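PDB 5FOC: leucyl-trna synthetase, which probably charges tRNA(Leu) with leucine at the expense of ATP and, through the editing domain crystallised here, probably hydrolyses mischarged tRNA. Local coordinates for residues Y239-T244 with E270-K275. The protein carries 2 engineered substitutions. Residues are numbered along the deposited sequence; the frame is centred on the assembly and turned at random.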
ATOM      1  N   TYR A 239       3.837   7.934   6.202  1.00 20.43           N
ATOM      2  CA  TYR A 239       2.507   8.493   6.206  1.00 18.90           C
ATOM      3  C   TYR A 239       1.840   8.121   4.894  1.00 19.96           C
ATOM      4  O   TYR A 239       2.527   8.073   3.840  1.00 20.74           O
ATOM      5  CB  TYR A 239       2.549   9.999   6.419  1.00 19.44           C
ATOM      6  CG  TYR A 239       3.225  10.331   7.741  1.00 20.30           C
ATOM      7  CD1 TYR A 239       2.665   9.951   8.937  1.00 24.06           C
ATOM      8  CD2 TYR A 239       4.463  10.934   7.748  1.00 21.70           C
ATOM      9  CE1 TYR A 239       3.339  10.238  10.135  1.00 23.59           C
ATOM     10  CE2 TYR A 239       5.114  11.252   8.953  1.00 22.82           C
ATOM     11  CZ  TYR A 239       4.545  10.843  10.109  1.00 24.43           C
ATOM     12  OH  TYR A 239       5.210  11.163  11.301  1.00 33.89           O
ATOM     13  N   ILE A 240       0.528   7.983   4.975  1.00 19.20           N
ATOM     14  CA  ILE A 240      -0.284   7.785   3.747  1.00 18.76           C
ATOM     15  C   ILE A 240      -0.460   9.130   3.054  1.00 19.92           C
ATOM     16  O   ILE A 240      -0.996  10.084   3.645  1.00 21.42           O
ATOM     17  CB  ILE A 240      -1.615   7.111   4.004  1.00 18.49           C
ATOM     18  CG1 ILE A 240      -1.370   5.726   4.539  1.00 20.53           C
ATOM     19  CG2 ILE A 240      -2.432   7.013   2.704  1.00 18.03           C
ATOM     20  CD1 ILE A 240      -2.568   4.902   4.924  1.00 20.25           C
ATOM     21  N   LEU A 241      -0.107   9.202   1.756  1.00 20.02           N
ATOM     22  CA  LEU A 241      -0.255  10.380   0.957  1.00 18.85           C
ATOM     23  C   LEU A 241      -1.126  10.121  -0.281  1.00 20.07           C
ATOM     24  O   LEU A 241      -1.168   8.987  -0.714  1.00 21.03           O
ATOM     25  CB  LEU A 241       1.097  10.879   0.481  1.00 20.00           C
ATOM     26  CG  LEU A 241       2.173  11.321   1.474  1.00 18.49           C
ATOM     27  CD1 LEU A 241       3.388  11.799   0.712  1.00 23.23           C
ATOM     28  CD2 LEU A 241       1.629  12.441   2.328  1.00 21.24           C
ATOM     29  N   PRO A 242      -1.792  11.143  -0.790  1.00 18.34           N
ATOM     30  CA  PRO A 242      -2.674  10.954  -1.952  1.00 19.35           C
ATOM     31  C   PRO A 242      -1.943  10.991  -3.293  1.00 21.23           C
ATOM     32  O   PRO A 242      -1.156  11.871  -3.551  1.00 22.30           O
ATOM     33  CB  PRO A 242      -3.640  12.109  -1.833  1.00 22.35           C
ATOM     34  CG  PRO A 242      -2.804  13.205  -1.252  1.00 22.31           C
ATOM     35  CD  PRO A 242      -1.910  12.518  -0.247  1.00 21.49           C
ATOM     36  N   MET A 243      -2.270  10.003  -4.153  1.00 20.02           N
ATOM     37  CA  MET A 243      -1.739   9.951  -5.519  1.00 21.10           C
ATOM     38  C   MET A 243      -2.923   9.616  -6.410  1.00 21.36           C
ATOM     39  O   MET A 243      -3.404   8.485  -6.407  1.00 23.58           O
ATOM     40  CB  MET A 243      -0.627   8.936  -5.606  1.00 19.83           C
ATOM     41  CG  MET A 243      -0.048   8.730  -7.022  1.00 21.08           C
ATOM     42  SD  MET A 243       1.203   7.418  -7.111  1.00 26.19           S
ATOM     43  CE  MET A 243       2.728   8.316  -7.278  1.00 30.36           C
ATOM     44  N   THR A 244      -3.434  10.635  -7.116  1.00 23.28           N
ATOM     45  CA  THR A 244      -4.656  10.483  -7.937  1.00 22.06           C
ATOM     46  C   THR A 244      -4.448   9.691  -9.199  1.00 24.34           C
ATOM     47  O   THR A 244      -5.435   9.342  -9.833  1.00 26.97           O
ATOM     48  CB  THR A 244      -5.271  11.839  -8.321  1.00 24.40           C
ATOM     49  OG1 THR A 244      -4.331  12.623  -9.091  1.00 27.72           O
ATOM     50  CG2 THR A 244      -5.680  12.560  -7.061  1.00 25.19           C
ATOM     51  N   GLU A 270       7.126  15.674  -4.626  1.00 24.48           N
ATOM     52  CA  GLU A 270       7.499  17.045  -4.959  1.00 25.42           C
ATOM     53  C   GLU A 270       6.281  17.969  -5.144  1.00 21.60           C
ATOM     54  O   GLU A 270       6.313  19.089  -4.692  1.00 29.43           O
ATOM     55  CB  GLU A 270       8.424  17.058  -6.181  1.00 30.74           C
ATOM     56  CG  GLU A 270       8.830  18.426  -6.706  1.00 36.54           C
ATOM     57  CD  GLU A 270       9.867  19.165  -5.877  1.00 43.46           C
ATOM     58  OE1 GLU A 270      10.262  18.698  -4.784  1.00 45.25           O
ATOM     59  OE2 GLU A 270      10.288  20.252  -6.344  1.00 56.41           O
ATOM     60  N   ASP A 271       5.201  17.486  -5.780  1.00 25.68           N
ATOM     61  CA  ASP A 271       3.975  18.286  -5.963  1.00 24.70           C
ATOM     62  C   ASP A 271       3.314  18.537  -4.612  1.00 23.55           C
ATOM     63  O   ASP A 271       2.848  19.641  -4.318  1.00 27.56           O
ATOM     64  CB  ASP A 271       2.985  17.592  -6.920  1.00 25.43           C
ATOM     65  CG  ASP A 271       3.300  17.837  -8.383  1.00 27.71           C
ATOM     66  OD1 ASP A 271       4.147  18.657  -8.735  1.00 33.02           O
ATOM     67  OD2 ASP A 271       2.725  17.124  -9.230  1.00 31.50           O
ATOM     68  N   ILE A 272       3.292  17.511  -3.767  1.00 23.41           N
ATOM     69  CA  ILE A 272       2.727  17.664  -2.420  1.00 20.98           C
ATOM     70  C   ILE A 272       3.478  18.697  -1.615  1.00 22.43           C
ATOM     71  O   ILE A 272       2.874  19.579  -0.967  1.00 28.46           O
ATOM     72  CB  ILE A 272       2.646  16.303  -1.697  1.00 21.90           C
ATOM     73  CG1 ILE A 272       1.608  15.418  -2.409  1.00 22.30           C
ATOM     74  CG2 ILE A 272       2.223  16.453  -0.242  1.00 21.38           C
ATOM     75  CD1 ILE A 272       1.597  13.980  -1.984  1.00 23.12           C
ATOM     76  N   ARG A 273       4.800  18.613  -1.656  1.00 24.67           N
ATOM     77  CA  ARG A 273       5.667  19.546  -0.954  1.00 28.54           C
ATOM     78  C   ARG A 273       5.470  20.959  -1.478  1.00 27.54           C
ATOM     79  O   ARG A 273       5.251  21.892  -0.717  1.00 30.12           O
ATOM     80  CB  ARG A 273       7.123  19.141  -1.089  1.00 30.87           C
ATOM     81  CG  ARG A 273       7.452  17.921  -0.250  1.00 28.64           C
ATOM     82  CD  ARG A 273       8.869  17.462  -0.458  1.00 27.42           C
ATOM     83  NE  ARG A 273       9.216  16.469   0.533  1.00 27.63           N
ATOM     84  CZ  ARG A 273      10.262  15.645   0.495  1.00 28.06           C
ATOM     85  NH1 ARG A 273      11.088  15.614  -0.535  1.00 31.63           N
ATOM     86  NH2 ARG A 273      10.461  14.789   1.495  1.00 28.45           N
ATOM     87  N   LYS A 274       5.504  21.113  -2.784  1.00 34.22           N
ATOM     88  CA  LYS A 274       5.327  22.407  -3.438  1.00 34.34           C
ATOM     89  C   LYS A 274       3.973  23.060  -3.134  1.00 32.37           C
ATOM     90  O   LYS A 274       3.888  24.264  -3.020  1.00 39.59           O
ATOM     91  CB  LYS A 274       5.463  22.161  -4.947  1.00 34.85           C
ATOM     92  CG  LYS A 274       5.363  23.358  -5.859  1.00 44.64           C
ATOM     93  CD  LYS A 274       5.520  22.933  -7.319  1.00 51.03           C
ATOM     94  CE  LYS A 274       6.881  22.313  -7.635  1.00 45.02           C
ATOM     95  NZ  LYS A 274       6.966  22.063  -9.103  1.00 42.38           N
ATOM     96  N   LYS A 275       2.918  22.253  -3.033  1.00 32.02           N
ATOM     97  CA  LYS A 275       1.566  22.762  -2.826  1.00 33.93           C
ATOM     98  C   LYS A 275       1.094  22.337  -1.448  1.00 31.46           C
ATOM     99  O   LYS A 275      -0.056  21.983  -1.249  1.00 35.29           O
ATOM    100  CB  LYS A 275       0.639  22.265  -3.941  1.00 32.74           C
ATOM    101  CG  LYS A 275       1.239  22.484  -5.336  1.00 41.50           C
ATOM    102  CD  LYS A 275       0.341  22.043  -6.486  1.00 53.21           C
ATOM    103  CE  LYS A 275      -0.166  23.244  -7.286  1.00 64.15           C
ATOM    104  NZ  LYS A 275      -0.986  22.873  -8.476  1.00 68.14           N
TER
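Ile272 reaches from the helix that ends at Lys274 onto Leu241 and Pro242, at the end of a β-strand. This is helix-on-sheet packing in the editing domain of a class I leucyl-tRNA synthetase. The strand 238-242 belongs to the mixed central sheet, where it pairs with strands 138-141 and 227-229. The helix 263-274 packs against it through a small, mainly apolar contact. About 120 Å² is buried, both sides summed, and the three touching residues are all buried.

The apolar contacts converge on one methyl group, CD1 of Ile272. CG1 of this residue lies anti to the carbonyl carbon (chi1 -67°), and the chain then runs on extended (chi2 169°). This carries CD1 out from the helix to the strand. Ile272 CD1 lies 3.9 Å from Leu241 CD1 and 4.0 Å from Leu241 CB, so it touches both the root and one branch of the leucine. The two side chains meet at a slant. The ring of Pro242 takes part through its CD atom, 4.2 Å from Ile272 CD1. Backbones stay well apart, with the CA atoms of Leu241 and Ile272 separated by 8.6 Å.

Leu269 of the same helix also touches Leu241, and Tyr279 of helix 276-282 touches both Pro242 and Ile272.

Polar bonds lie around this patch. Asp271 OD2 accepts from the backbone N of Tyr320, and Thr244 OG1 is hydrogen-bonded to Tyr320 OH, so Tyr320 links both segments. Within the helix end, Lys275 N bonds to Asp271 O at 2.9 Å.

The strand backbone also meets the isoleucine: Pro242 O lies 3.8 Å from Ile272 CD1.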